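Local coordinates for PT26-6P (Thermococcus sp., PDB 2WB7), which is of unknown function but is encoded by a family of euryarchaeal mobile genetic elements and joins two immunoglobulin-like domains to a helical domain, at residues Y172-T178 against W200-I206; G63-F67 against V127-P133; I138-I142 against G357-A361. All coordinates share one frame. Residues are numbered along the deposited sequence.

In the fold
The three contacts follow the long body of the chain. Interaction 1 lies far out, its centre about 57 Å from the centre of the chain, in the antiparallel sheet that strands 163-178 and 198-213 share. Interaction 2 pairs strands 66-75 and 120-129 of a second sheet, its centre about 43 Å from that of interaction 1. Strand 120-129 is followed by helix 135-144, which in interaction 3 packs on strand 350-364; the centres of interactions 2 and 3 are about 16 Å apart, their nearest atoms about 7 Å. Interaction 2 closes before the other two open, and interaction 1 is nested within the loop closed by interaction 3; interaction 3 alone bridges the two immunoglobulin-like domains.

Interaction 1 of 3, residues Y172-T178 against W200-I206; sequences YQEAWKT and WVHDKDI
An antiparallel strand pair with a classic beta bulge joins 172-178 to 200-206 in an exposed, outlying part of the antiparallel sheet; the segment axes run 137° apart. Gln173 pairs with Ile206 through Gln173 N to Ile206 O (3.0 Å) and Ile206 N to Gln173 O (2.9 Å), and Lys177 pairs with Val201 through Lys177 N to Val201 O (3.0 Å) and Val201 N to Lys177 O (2.8 Å). Between them Asp203 and Lys204 both face Ala175; Ala175 N reaches Lys204 O at 2.9 Å, while Asp203 N to Ala175 O (2.9 Å) is weak. Asp203, the extra residue, takes phi/psi near -75/-80. Glu174, Trp176, Thr178, Trp200, His202 and Asp205 share one face. There the flat rings suit stacking: Trp176 (m) and His202 (t) form an offset stack, the five-membered and imidazole centroids 4.6 Å apart. The Thr178 methyl CG2 lies 3.5 Å from the Trp200 five-membered-ring centroid, a CH-pi contact, and Phe82 meets both indoles. Glu174 accepts from Trp176 NE1 through OE2 at 2.9 Å, its OE1 being bound by His86. Asp205, an acceptor beside the imidazole, receives His202 NE2 at OD1, 2.8 Å away.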
ATOM      1  N   TYR A 172     -39.048  24.246  -4.260  1.00 56.80           N
ATOM      2  CA  TYR A 172     -39.745  25.524  -4.180  1.00 56.84           C
ATOM      3  C   TYR A 172     -40.077  25.959  -2.762  1.00 57.26           C
ATOM      4  O   TYR A 172     -40.332  25.126  -1.888  1.00 57.21           O
ATOM      5  CB  TYR A 172     -41.040  25.442  -4.967  1.00 56.65           C
ATOM      6  CG  TYR A 172     -42.021  24.449  -4.387  1.00 55.78           C
ATOM      7  CD1 TYR A 172     -42.868  24.806  -3.346  1.00 54.73           C
ATOM      8  CD2 TYR A 172     -42.101  23.159  -4.884  1.00 54.65           C
ATOM      9  CE1 TYR A 172     -43.769  23.908  -2.823  1.00 54.82           C
ATOM     10  CE2 TYR A 172     -43.001  22.253  -4.367  1.00 54.43           C
ATOM     11  CZ  TYR A 172     -43.835  22.630  -3.339  1.00 54.55           C
ATOM     12  OH  TYR A 172     -44.735  21.725  -2.814  1.00 54.69           O
ATOM     13  N   GLN A 173     -40.097  27.273  -2.544  1.00 57.67           N
ATOM     14  CA  GLN A 173     -40.532  27.815  -1.264  1.00 58.22           C
ATOM     15  C   GLN A 173     -41.982  28.278  -1.309  1.00 58.91           C
ATOM     16  O   GLN A 173     -42.420  28.903  -2.283  1.00 58.81           O
ATOM     17  CB  GLN A 173     -39.646  28.967  -0.810  1.00 57.96           C
ATOM     18  CG  GLN A 173     -39.893  29.338   0.633  1.00 57.81           C
ATOM     19  CD  GLN A 173     -38.876  30.315   1.157  1.00 58.51           C
ATOM     20  OE1 GLN A 173     -38.067  30.849   0.395  1.00 59.16           O
ATOM     21  NE2 GLN A 173     -38.910  30.569   2.468  1.00 58.10           N
ATOM     22  N   GLU A 174     -42.721  27.972  -0.244  1.00 59.50           N
ATOM     23  CA  GLU A 174     -44.084  28.445  -0.105  1.00 60.10           C
ATOM     24  C   GLU A 174     -44.096  29.904   0.345  1.00 60.65           C
ATOM     25  O   GLU A 174     -43.298  30.310   1.199  1.00 60.77           O
ATOM     26  CB  GLU A 174     -44.838  27.597   0.905  1.00 60.07           C
ATOM     27  CG  GLU A 174     -45.058  26.154   0.477  1.00 60.81           C
ATOM     28  CD  GLU A 174     -45.872  25.364   1.502  1.00 62.02           C
ATOM     29  OE1 GLU A 174     -45.408  24.290   1.945  1.00 63.03           O
ATOM     30  OE2 GLU A 174     -46.972  25.824   1.878  1.00 62.40           O
ATOM     31  N   ALA A 175     -44.999  30.687  -0.248  1.00 61.03           N
ATOM     32  CA  ALA A 175     -45.236  32.067   0.163  1.00 61.24           C
ATOM     33  C   ALA A 175     -46.639  32.160   0.758  1.00 61.47           C
ATOM     34  O   ALA A 175     -47.605  31.749   0.124  1.00 61.45           O
ATOM     35  CB  ALA A 175     -45.098  33.001  -1.035  1.00 61.47           C
ATOM     36  N   TRP A 176     -46.748  32.682   1.975  1.00 61.84           N
ATOM     37  CA  TRP A 176     -48.041  32.824   2.645  1.00 62.38           C
ATOM     38  C   TRP A 176     -48.306  34.287   3.008  1.00 62.81           C
ATOM     39  O   TRP A 176     -47.393  34.985   3.448  1.00 62.94           O
ATOM     40  CB  TRP A 176     -48.092  31.951   3.908  1.00 62.23           C
ATOM     41  CG  TRP A 176     -48.177  30.465   3.636  1.00 62.36           C
ATOM     42  CD1 TRP A 176     -47.238  29.694   3.015  1.00 62.91           C
ATOM     43  CD2 TRP A 176     -49.259  29.575   3.984  1.00 62.26           C
ATOM     44  NE1 TRP A 176     -47.662  28.382   2.954  1.00 62.40           N
ATOM     45  CE2 TRP A 176     -48.896  28.281   3.541  1.00 61.98           C
ATOM     46  CE3 TRP A 176     -50.496  29.745   4.621  1.00 61.64           C
ATOM     47  CZ2 TRP A 176     -49.730  27.168   3.710  1.00 60.87           C
ATOM     48  CZ3 TRP A 176     -51.323  28.634   4.789  1.00 60.78           C
ATOM     49  CH2 TRP A 176     -50.933  27.364   4.334  1.00 60.58           C
ATOM     50  N   LYS A 177     -49.548  34.743   2.822  1.00 63.41           N
ATOM     51  CA  LYS A 177     -49.972  36.090   3.241  1.00 63.88           C
ATOM     52  C   LYS A 177     -51.172  35.987   4.173  1.00 63.74           C
ATOM     53  O   LYS A 177     -51.885  34.977   4.160  1.00 63.66           O
ATOM     54  CB  LYS A 177     -50.378  36.942   2.038  1.00 64.07           C
ATOM     55  CG  LYS A 177     -49.697  36.574   0.728  1.00 65.90           C
ATOM     56  CD  LYS A 177     -48.223  36.992   0.696  1.00 67.77           C
ATOM     57  CE  LYS A 177     -47.526  36.513  -0.583  1.00 67.62           C
ATOM     58  NZ  LYS A 177     -46.157  37.114  -0.723  1.00 67.90           N
ATOM     59  N   THR A 178     -51.399  37.030   4.968  1.00 63.80           N
ATOM     60  CA  THR A 178     -52.625  37.134   5.777  1.00 64.16           C
ATOM     61  C   THR A 178     -53.836  37.483   4.931  1.00 64.12           C
ATOM     62  O   THR A 178     -53.803  38.427   4.144  1.00 64.13           O
ATOM     63  CB  THR A 178     -52.528  38.216   6.861  1.00 64.11           C
ATOM     64  OG1 THR A 178     -51.744  39.311   6.372  1.00 64.68           O
ATOM     65  CG2 THR A 178     -51.889  37.669   8.114  1.00 64.07           C
ATOM     66  N   TRP A 200     -53.809  33.256   8.156  1.00 70.67           N
ATOM     67  CA  TRP A 200     -52.813  33.171   7.091  1.00 69.56           C
ATOM     68  C   TRP A 200     -53.207  32.158   6.033  1.00 69.40           C
ATOM     69  O   TRP A 200     -53.731  31.093   6.350  1.00 69.01           O
ATOM     70  CB  TRP A 200     -51.452  32.799   7.678  1.00 69.33           C
ATOM     71  CG  TRP A 200     -50.905  33.848   8.582  1.00 67.55           C
ATOM     72  CD1 TRP A 200     -51.312  34.134   9.852  1.00 66.53           C
ATOM     73  CD2 TRP A 200     -49.851  34.760   8.285  1.00 65.95           C
ATOM     74  NE1 TRP A 200     -50.584  35.177  10.360  1.00 65.58           N
ATOM     75  CE2 TRP A 200     -49.674  35.578   9.419  1.00 65.47           C
ATOM     76  CE3 TRP A 200     -49.041  34.973   7.166  1.00 65.39           C
ATOM     77  CZ2 TRP A 200     -48.718  36.591   9.469  1.00 65.29           C
ATOM     78  CZ3 TRP A 200     -48.093  35.982   7.217  1.00 65.00           C
ATOM     79  CH2 TRP A 200     -47.939  36.779   8.361  1.00 64.61           C
ATOM     80  N   VAL A 201     -52.941  32.488   4.771  1.00 69.26           N
ATOM     81  CA  VAL A 201     -53.307  31.596   3.674  1.00 69.18           C
ATOM     82  C   VAL A 201     -52.213  31.489   2.595  1.00 69.15           C
ATOM     83  O   VAL A 201     -51.354  32.367   2.463  1.00 68.91           O
ATOM     84  CB  VAL A 201     -54.704  31.963   3.077  1.00 69.18           C
ATOM     85  CG1 VAL A 201     -54.668  33.310   2.363  1.00 68.77           C
ATOM     86  CG2 VAL A 201     -55.210  30.862   2.158  1.00 69.26           C
ATOM     87  N   HIS A 202     -52.256  30.401   1.832  1.00 69.21           N
ATOM     88  CA  HIS A 202     -51.156  30.039   0.951  1.00 69.36           C
ATOM     89  C   HIS A 202     -51.220  30.716  -0.410  1.00 69.44           C
ATOM     90  O   HIS A 202     -51.997  30.320  -1.278  1.00 69.22           O
ATOM     91  CB  HIS A 202     -51.091  28.522   0.784  1.00 69.47           C
ATOM     92  CG  HIS A 202     -49.949  28.062  -0.062  1.00 69.93           C
ATOM     93  ND1 HIS A 202     -50.041  26.988  -0.920  1.00 71.18           N
ATOM     94  CD2 HIS A 202     -48.698  28.556  -0.211  1.00 70.23           C
ATOM     95  CE1 HIS A 202     -48.889  26.826  -1.546  1.00 71.45           C
ATOM     96  NE2 HIS A 202     -48.057  27.767  -1.136  1.00 70.98           N
ATOM     97  N   ASP A 203     -50.365  31.715  -0.596  1.00 69.64           N
ATOM     98  CA  ASP A 203     -50.354  32.520  -1.813  1.00 70.07           C
ATOM     99  C   ASP A 203     -49.741  31.834  -3.040  1.00 70.01           C
ATOM    100  O   ASP A 203     -50.454  31.348  -3.906  1.00 70.14           O
ATOM    101  CB  ASP A 203     -49.632  33.843  -1.555  1.00 70.30           C
ATOM    102  CG  ASP A 203     -49.702  34.774  -2.738  1.00 71.57           C
ATOM    103  OD1 ASP A 203     -50.724  34.740  -3.459  1.00 72.50           O
ATOM    104  OD2 ASP A 203     -48.740  35.544  -2.955  1.00 73.71           O
ATOM    105  N   LYS A 204     -48.417  31.822  -3.119  1.00 70.10           N
ATOM    106  CA  LYS A 204     -47.731  31.280  -4.295  1.00 70.05           C
ATOM    107  C   LYS A 204     -46.599  30.309  -3.936  1.00 69.85           C
ATOM    108  O   LYS A 204     -46.291  30.097  -2.760  1.00 69.74           O
ATOM    109  CB  LYS A 204     -47.178  32.424  -5.144  1.00 70.07           C
ATOM    110  CG  LYS A 204     -46.244  33.344  -4.372  1.00 70.53           C
ATOM    111  CD  LYS A 204     -46.194  34.724  -5.028  1.00 71.57           C
ATOM    112  CE  LYS A 204     -45.326  35.695  -4.218  1.00 72.05           C
ATOM    113  NZ  LYS A 204     -45.020  36.934  -4.983  1.00 71.89           N
ATOM    114  N   ASP A 205     -45.997  29.718  -4.967  1.00 69.52           N
ATOM    115  CA  ASP A 205     -44.832  28.849  -4.817  1.00 69.06           C
ATOM    116  C   ASP A 205     -43.686  29.380  -5.677  1.00 68.77           C
ATOM    117  O   ASP A 205     -43.879  29.707  -6.843  1.00 68.97           O
ATOM    118  CB  ASP A 205     -45.187  27.416  -5.210  1.00 69.04           C
ATOM    119  CG  ASP A 205     -46.068  26.741  -4.184  1.00 69.47           C
ATOM    120  OD1 ASP A 205     -46.021  27.162  -3.010  1.00 70.87           O
ATOM    121  OD2 ASP A 205     -46.806  25.800  -4.538  1.00 69.54           O
ATOM    122  N   ILE A 206     -42.494  29.473  -5.103  1.00 68.34           N
ATOM    123  CA  ILE A 206     -41.364  30.105  -5.785  1.00 67.91           C
ATOM    124  C   ILE A 206     -40.194  29.140  -6.020  1.00 67.52           C
ATOM    125  O   ILE A 206     -39.513  28.737  -5.079  1.00 67.59           O
ATOM    126  CB  ILE A 206     -40.852  31.309  -4.977  1.00 68.03           C
ATOM    127  CG1 ILE A 206     -41.999  32.281  -4.688  1.00 68.63           C
ATOM    128  CG2 ILE A 206     -39.707  31.992  -5.707  1.00 67.74           C
ATOM    129  CD1 ILE A 206     -41.741  33.201  -3.499  1.00 69.35           C
TER

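Interaction 2 of 3, residues G63-F67 against V127-P133; sequences GFSAF and VMKAPDP
Two phenylalanines form the apolar centre between 63-67 and 127-133. Phe67 (p) lays its ring along the opposing strand, CE1 3.9 Å from Met128 CB (a selenomethionine) and one ring face over Met128 O; Phe163 and Ile165 of strand 163-178 also pack on this ring. Phe64 (m) points toward the other segment and sets CE1 3.8 Å from Pro133 CD, an apolar contact of aromatic carbon with proline methylene, while Trp374 packs against it too. On the other face of the strand pair the small Ala66 lets Val127 approach, CB to CG1 4.0 Å. The backbones run antiparallel, end-to-end directions 171° apart. Phe67 and Met128 form a hydrogen-bonded antiparallel pair: Phe67 N to Met128 O and Met128 N to Phe67 O are both 2.8 Å. This pair belongs to strands 66-75 and 120-129 of a mixed sheet, both segments belonging to the first immunoglobulin-like domain. Beyond it the chains separate to a CA-CA distance of 6.6 Å at Phe64 and Asp132, and water enters. Water 2 donates to Ser65 O (3.1 Å) and accepts from Ala130 N (3.2 Å). The extended Lys129 (all t) is long enough for NZ to make a salt bridge with Asp132 OD2 at 2.6 Å; Pro372 O also accepts from this ammonium. Water 1 donates to Phe64 O at 2.8 Å and to Asp132 OD2 at 2.9 Å.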
ATOM      1  N   GLY A  63      -4.611   7.454  -3.000  1.00 42.75           N
ATOM      2  CA  GLY A  63      -4.678   6.980  -4.385  1.00 41.46           C
ATOM      3  C   GLY A  63      -6.051   7.007  -5.032  1.00 40.55           C
ATOM      4  O   GLY A  63      -6.724   8.028  -5.037  1.00 40.81           O
ATOM      5  N   PHE A  64      -6.479   5.877  -5.578  1.00 39.37           N
ATOM      6  CA  PHE A  64      -7.709   5.847  -6.345  1.00 38.18           C
ATOM      7  C   PHE A  64      -8.859   5.244  -5.559  1.00 37.38           C
ATOM      8  O   PHE A  64      -9.624   4.450  -6.100  1.00 37.13           O
ATOM      9  CB  PHE A  64      -7.513   5.052  -7.636  1.00 38.37           C
ATOM     10  CG  PHE A  64      -6.491   5.642  -8.566  1.00 39.03           C
ATOM     11  CD1 PHE A  64      -6.835   6.669  -9.421  1.00 39.24           C
ATOM     12  CD2 PHE A  64      -5.187   5.161  -8.597  1.00 39.16           C
ATOM     13  CE1 PHE A  64      -5.906   7.211 -10.278  1.00 39.05           C
ATOM     14  CE2 PHE A  64      -4.252   5.711  -9.446  1.00 38.51           C
ATOM     15  CZ  PHE A  64      -4.614   6.733 -10.289  1.00 39.22           C
ATOM     16  N   SER A  65      -8.998   5.618  -4.291  1.00 36.74           N
ATOM     17  CA  SER A  65     -10.082   5.070  -3.473  1.00 36.33           C
ATOM     18  C   SER A  65     -11.409   5.806  -3.648  1.00 36.44           C
ATOM     19  O   SER A  65     -11.471   6.949  -4.090  1.00 35.89           O
ATOM     20  CB  SER A  65      -9.717   5.066  -1.998  1.00 35.88           C
ATOM     21  OG  SER A  65      -8.337   4.876  -1.830  1.00 36.21           O
ATOM     22  N   ALA A  66     -12.478   5.110  -3.303  1.00 36.92           N
ATOM     23  CA  ALA A  66     -13.791   5.698  -3.235  1.00 37.23           C
ATOM     24  C   ALA A  66     -13.897   6.273  -1.827  1.00 37.60           C
ATOM     25  O   ALA A  66     -13.200   5.821  -0.924  1.00 37.95           O
ATOM     26  CB  ALA A  66     -14.838   4.633  -3.474  1.00 36.79           C
ATOM     27  N   PHE A  67     -14.737   7.276  -1.623  1.00 37.99           N
ATOM     28  CA  PHE A  67     -14.753   7.933  -0.320  1.00 38.41           C
ATOM     29  C   PHE A  67     -16.121   8.474  -0.004  1.00 38.61           C
ATOM     30  O   PHE A  67     -16.871   8.827  -0.910  1.00 38.79           O
ATOM     31  CB  PHE A  67     -13.724   9.060  -0.288  1.00 38.36           C
ATOM     32  CG  PHE A  67     -13.839  10.002  -1.440  1.00 38.09           C
ATOM     33  CD1 PHE A  67     -14.686  11.094  -1.379  1.00 39.20           C
ATOM     34  CD2 PHE A  67     -13.112   9.792  -2.590  1.00 38.32           C
ATOM     35  CE1 PHE A  67     -14.794  11.969  -2.454  1.00 38.50           C
ATOM     36  CE2 PHE A  67     -13.212  10.654  -3.666  1.00 38.34           C
ATOM     37  CZ  PHE A  67     -14.055  11.743  -3.600  1.00 38.61           C
ATOM     38  N   VAL A 127     -21.233   8.101  -1.627  1.00 43.91           N
ATOM     39  CA  VAL A 127     -19.882   7.627  -1.856  1.00 43.69           C
ATOM     40  C   VAL A 127     -19.458   8.112  -3.217  1.00 43.66           C
ATOM     41  O   VAL A 127     -20.234   8.047  -4.159  1.00 43.55           O
ATOM     42  CB  VAL A 127     -19.835   6.101  -1.866  1.00 43.67           C
ATOM     43  CG1 VAL A 127     -18.393   5.621  -1.930  1.00 43.50           C
ATOM     44  CG2 VAL A 127     -20.548   5.540  -0.640  1.00 43.13           C
HETATM   45  N   MSE A 128     -18.233   8.604  -3.326  1.00 43.97           N
HETATM   46  CA  MSE A 128     -17.736   9.095  -4.614  1.00 44.48           C
HETATM   47  C   MSE A 128     -16.350   8.530  -4.990  1.00 44.61           C
HETATM   48  O   MSE A 128     -15.725   7.778  -4.231  1.00 44.87           O
HETATM   49  CB  MSE A 128     -17.715  10.628  -4.633  1.00 44.42           C
HETATM   50  CG  MSE A 128     -19.109  11.275  -4.528  1.00 45.66           C
HETATM   51 SE   MSE A 128     -20.190  11.300  -6.191  1.00 47.31          SE
HETATM   52  CE  MSE A 128     -21.871  10.736  -5.412  1.00 46.53           C
ATOM     53  N   LYS A 129     -15.874   8.902  -6.171  1.00 44.41           N
ATOM     54  CA  LYS A 129     -14.580   8.445  -6.642  1.00 43.76           C
ATOM     55  C   LYS A 129     -14.096   9.265  -7.842  1.00 43.88           C
ATOM     56  O   LYS A 129     -14.861   9.540  -8.774  1.00 43.87           O
ATOM     57  CB  LYS A 129     -14.673   6.968  -7.005  1.00 43.49           C
ATOM     58  CG  LYS A 129     -13.348   6.342  -7.388  1.00 42.86           C
ATOM     59  CD  LYS A 129     -13.531   4.965  -8.019  1.00 41.69           C
ATOM     60  CE  LYS A 129     -12.187   4.428  -8.491  1.00 41.28           C
ATOM     61  NZ  LYS A 129     -12.335   3.303  -9.440  1.00 40.03           N
ATOM     62  N   ALA A 130     -12.826   9.654  -7.810  1.00 43.85           N
ATOM     63  CA  ALA A 130     -12.211  10.382  -8.913  1.00 44.14           C
ATOM     64  C   ALA A 130     -12.077   9.532 -10.184  1.00 44.52           C
ATOM     65  O   ALA A 130     -12.371   8.330 -10.172  1.00 44.79           O
ATOM     66  CB  ALA A 130     -10.854  10.900  -8.487  1.00 44.02           C
ATOM     67  N   PRO A 131     -11.634  10.152 -11.298  1.00 44.80           N
ATOM     68  CA  PRO A 131     -11.337   9.385 -12.512  1.00 45.04           C
ATOM     69  C   PRO A 131     -10.258   8.310 -12.265  1.00 45.12           C
ATOM     70  O   PRO A 131      -9.286   8.551 -11.533  1.00 45.28           O
ATOM     71  CB  PRO A 131     -10.823  10.459 -13.488  1.00 45.18           C
ATOM     72  CG  PRO A 131     -11.426  11.724 -13.014  1.00 44.67           C
ATOM     73  CD  PRO A 131     -11.446  11.599 -11.511  1.00 44.71           C
ATOM     74  N   ASP A 132     -10.436   7.144 -12.881  1.00 44.87           N
ATOM     75  CA  ASP A 132      -9.577   5.997 -12.631  1.00 44.60           C
ATOM     76  C   ASP A 132      -9.198   5.288 -13.930  1.00 44.27           C
ATOM     77  O   ASP A 132      -9.924   4.413 -14.396  1.00 44.33           O
ATOM     78  CB  ASP A 132     -10.314   5.023 -11.713  1.00 45.02           C
ATOM     79  CG  ASP A 132      -9.406   3.974 -11.108  1.00 44.97           C
ATOM     80  OD1 ASP A 132      -8.279   3.773 -11.604  1.00 46.95           O
ATOM     81  OD2 ASP A 132      -9.826   3.351 -10.123  1.00 45.12           O
ATOM     82  N   PRO A 133      -8.037   5.641 -14.494  1.00 43.89           N
ATOM     83  CA  PRO A 133      -7.533   5.126 -15.759  1.00 43.74           C
ATOM     84  C   PRO A 133      -7.173   3.634 -15.747  1.00 43.88           C
ATOM     85  O   PRO A 133      -7.403   2.945 -16.749  1.00 44.39           O
ATOM     86  CB  PRO A 133      -6.270   5.952 -16.001  1.00 43.88           C
ATOM     87  CG  PRO A 133      -6.256   7.019 -14.969  1.00 43.91           C
ATOM     88  CD  PRO A 133      -7.074   6.532 -13.835  1.00 43.89           C
TER
HETATM   89  O   HOH W   1      -9.947   2.098  -7.539  1.00 36.71           O
HETATM   90  O   HOH W   2     -10.246   8.982  -6.066  1.00 35.56           O

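Interaction 3 of 3, residues I138-I142 against G357-A361; sequences IRDAI and GLVYA
Apolar packing dominates where helix 138-142 lies across strand 357-361, the segment axes 8.2 Å apart at closest approach and 115° between directions. Leu358 and Tyr360, two residues apart on the extended strand, both point toward the helix, while Val359 turns away to Phe266 and Ile268. Ile142 (m, t) sits between the two: its CG1 is 3.4 Å from Leu358 CB and its CD1 3.4 Å from Tyr360 CB, the CG1-CD1 arm being long enough to touch both. Leu358 (m, t) extends CD1 to within 3.8 Å of Ala141 CB, where a small residue makes room, and 4.4 Å of Ile138 CG2. A CH-pi contact forms at the other end: aliphatic Arg139 CG (chi1 t) stands 3.4 Å from the Tyr360 ring centroid (chi1 t), 8° off its normal. Polar bonds run within the helix or along the strand: Ile142 N donates to Ile138 O at 2.8 Å, Arg139 NH2 forms a salt bridge with Asp140 OD1 at 3.2 Å, and Tyr360 OH bonds to Tyr362 OH. The arrangement is a helix packed on a beta sheet, here uniting helix 135-144 of the first immunoglobulin-like domain with the eight-stranded antiparallel sheet of the second.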
ATOM      1  N   ILE A 138      -6.635  -3.452 -14.676  1.00 39.49           N
ATOM      2  CA  ILE A 138      -6.362  -4.261 -13.505  1.00 38.58           C
ATOM      3  C   ILE A 138      -7.376  -5.380 -13.445  1.00 38.41           C
ATOM      4  O   ILE A 138      -7.032  -6.537 -13.183  1.00 38.16           O
ATOM      5  CB  ILE A 138      -6.430  -3.440 -12.229  1.00 38.43           C
ATOM      6  CG1 ILE A 138      -5.414  -2.307 -12.295  1.00 38.54           C
ATOM      7  CG2 ILE A 138      -6.122  -4.301 -11.041  1.00 37.21           C
ATOM      8  CD1 ILE A 138      -4.003  -2.781 -12.216  1.00 38.78           C
ATOM      9  N   ARG A 139      -8.630  -5.042 -13.720  1.00 38.19           N
ATOM     10  CA  ARG A 139      -9.666  -6.062 -13.771  1.00 38.28           C
ATOM     11  C   ARG A 139      -9.320  -7.164 -14.779  1.00 38.27           C
ATOM     12  O   ARG A 139      -9.479  -8.342 -14.482  1.00 38.48           O
ATOM     13  CB  ARG A 139     -11.041  -5.464 -14.071  1.00 38.15           C
ATOM     14  CG  ARG A 139     -12.161  -6.417 -13.768  1.00 38.61           C
ATOM     15  CD  ARG A 139     -13.346  -6.231 -14.673  1.00 41.45           C
ATOM     16  NE  ARG A 139     -12.946  -5.949 -16.049  1.00 44.91           N
ATOM     17  CZ  ARG A 139     -13.256  -4.828 -16.706  1.00 45.72           C
ATOM     18  NH1 ARG A 139     -13.984  -3.893 -16.111  1.00 46.38           N
ATOM     19  NH2 ARG A 139     -12.845  -4.639 -17.955  1.00 44.94           N
ATOM     20  N   ASP A 140      -8.842  -6.790 -15.963  1.00 38.27           N
ATOM     21  CA  ASP A 140      -8.454  -7.773 -16.968  1.00 38.88           C
ATOM     22  C   ASP A 140      -7.313  -8.633 -16.477  1.00 38.07           C
ATOM     23  O   ASP A 140      -7.343  -9.873 -16.558  1.00 37.88           O
ATOM     24  CB  ASP A 140      -7.996  -7.070 -18.231  1.00 39.77           C
ATOM     25  CG  ASP A 140      -9.070  -6.196 -18.818  1.00 43.75           C
ATOM     26  OD1 ASP A 140     -10.252  -6.403 -18.452  1.00 48.67           O
ATOM     27  OD2 ASP A 140      -8.740  -5.313 -19.657  1.00 46.69           O
ATOM     28  N   ALA A 141      -6.288  -7.940 -16.010  1.00 37.06           N
ATOM     29  CA  ALA A 141      -5.129  -8.551 -15.439  1.00 36.24           C
ATOM     30  C   ALA A 141      -5.567  -9.613 -14.441  1.00 35.98           C
ATOM     31  O   ALA A 141      -5.085 -10.742 -14.486  1.00 36.18           O
ATOM     32  CB  ALA A 141      -4.288  -7.492 -14.761  1.00 36.15           C
ATOM     33  N   ILE A 142      -6.491  -9.268 -13.550  1.00 35.39           N
ATOM     34  CA  ILE A 142      -6.912 -10.228 -12.537  1.00 35.32           C
ATOM     35  C   ILE A 142      -7.579 -11.451 -13.175  1.00 35.63           C
ATOM     36  O   ILE A 142      -7.369 -12.587 -12.764  1.00 35.16           O
ATOM     37  CB  ILE A 142      -7.844  -9.586 -11.494  1.00 34.95           C
ATOM     38  CG1 ILE A 142      -7.044  -8.712 -10.539  1.00 34.78           C
ATOM     39  CG2 ILE A 142      -8.586 -10.655 -10.688  1.00 34.86           C
ATOM     40  CD1 ILE A 142      -7.903  -7.703  -9.800  1.00 35.33           C
ATOM     41  N   GLY A 357       0.021  -8.782  -5.800  1.00 31.04           N
ATOM     42  CA  GLY A 357      -1.371  -9.104  -5.513  1.00 30.44           C
ATOM     43  C   GLY A 357      -2.280  -8.045  -6.093  1.00 30.30           C
ATOM     44  O   GLY A 357      -2.083  -6.841  -5.868  1.00 30.80           O
ATOM     45  N   LEU A 358      -3.264  -8.490  -6.858  1.00 29.92           N
ATOM     46  CA  LEU A 358      -4.274  -7.615  -7.410  1.00 29.36           C
ATOM     47  C   LEU A 358      -5.664  -8.024  -6.918  1.00 29.72           C
ATOM     48  O   LEU A 358      -6.052  -9.191  -7.001  1.00 29.02           O
ATOM     49  CB  LEU A 358      -4.222  -7.671  -8.935  1.00 29.22           C
ATOM     50  CG  LEU A 358      -2.884  -7.366  -9.621  1.00 28.48           C
ATOM     51  CD1 LEU A 358      -3.069  -7.439 -11.115  1.00 28.60           C
ATOM     52  CD2 LEU A 358      -2.343  -6.006  -9.249  1.00 26.99           C
ATOM     53  N   VAL A 359      -6.409  -7.048  -6.404  1.00 30.55           N
ATOM     54  CA  VAL A 359      -7.806  -7.241  -6.021  1.00 30.96           C
ATOM     55  C   VAL A 359      -8.702  -6.205  -6.681  1.00 31.90           C
ATOM     56  O   VAL A 359      -8.338  -5.030  -6.836  1.00 31.68           O
ATOM     57  CB  VAL A 359      -7.997  -7.148  -4.508  1.00 30.90           C
ATOM     58  CG1 VAL A 359      -9.383  -7.632  -4.124  1.00 30.39           C
ATOM     59  CG2 VAL A 359      -6.939  -7.985  -3.816  1.00 30.45           C
ATOM     60  N   TYR A 360      -9.886  -6.659  -7.062  1.00 33.19           N
ATOM     61  CA  TYR A 360     -10.863  -5.842  -7.747  1.00 34.79           C
ATOM     62  C   TYR A 360     -12.193  -6.082  -7.059  1.00 35.84           C
ATOM     63  O   TYR A 360     -12.624  -7.229  -6.938  1.00 36.27           O
ATOM     64  CB  TYR A 360     -10.941  -6.286  -9.202  1.00 34.79           C
ATOM     65  CG  TYR A 360     -11.976  -5.588 -10.041  1.00 35.73           C
ATOM     66  CD1 TYR A 360     -11.698  -4.374 -10.654  1.00 37.15           C
ATOM     67  CD2 TYR A 360     -13.219  -6.164 -10.256  1.00 37.46           C
ATOM     68  CE1 TYR A 360     -12.646  -3.732 -11.442  1.00 38.61           C
ATOM     69  CE2 TYR A 360     -14.180  -5.534 -11.042  1.00 38.78           C
ATOM     70  CZ  TYR A 360     -13.888  -4.320 -11.630  1.00 39.83           C
ATOM     71  OH  TYR A 360     -14.840  -3.704 -12.417  1.00 41.75           O
ATOM     72  N   ALA A 361     -12.840  -5.017  -6.590  1.00 36.93           N
ATOM     73  CA  ALA A 361     -14.142  -5.172  -5.936  1.00 38.05           C
ATOM     74  C   ALA A 361     -15.107  -4.028  -6.257  1.00 38.81           C
ATOM     75  O   ALA A 361     -14.754  -3.082  -6.958  1.00 38.77           O
ATOM     76  CB  ALA A 361     -13.979  -5.353  -4.429  1.00 37.51           C
TER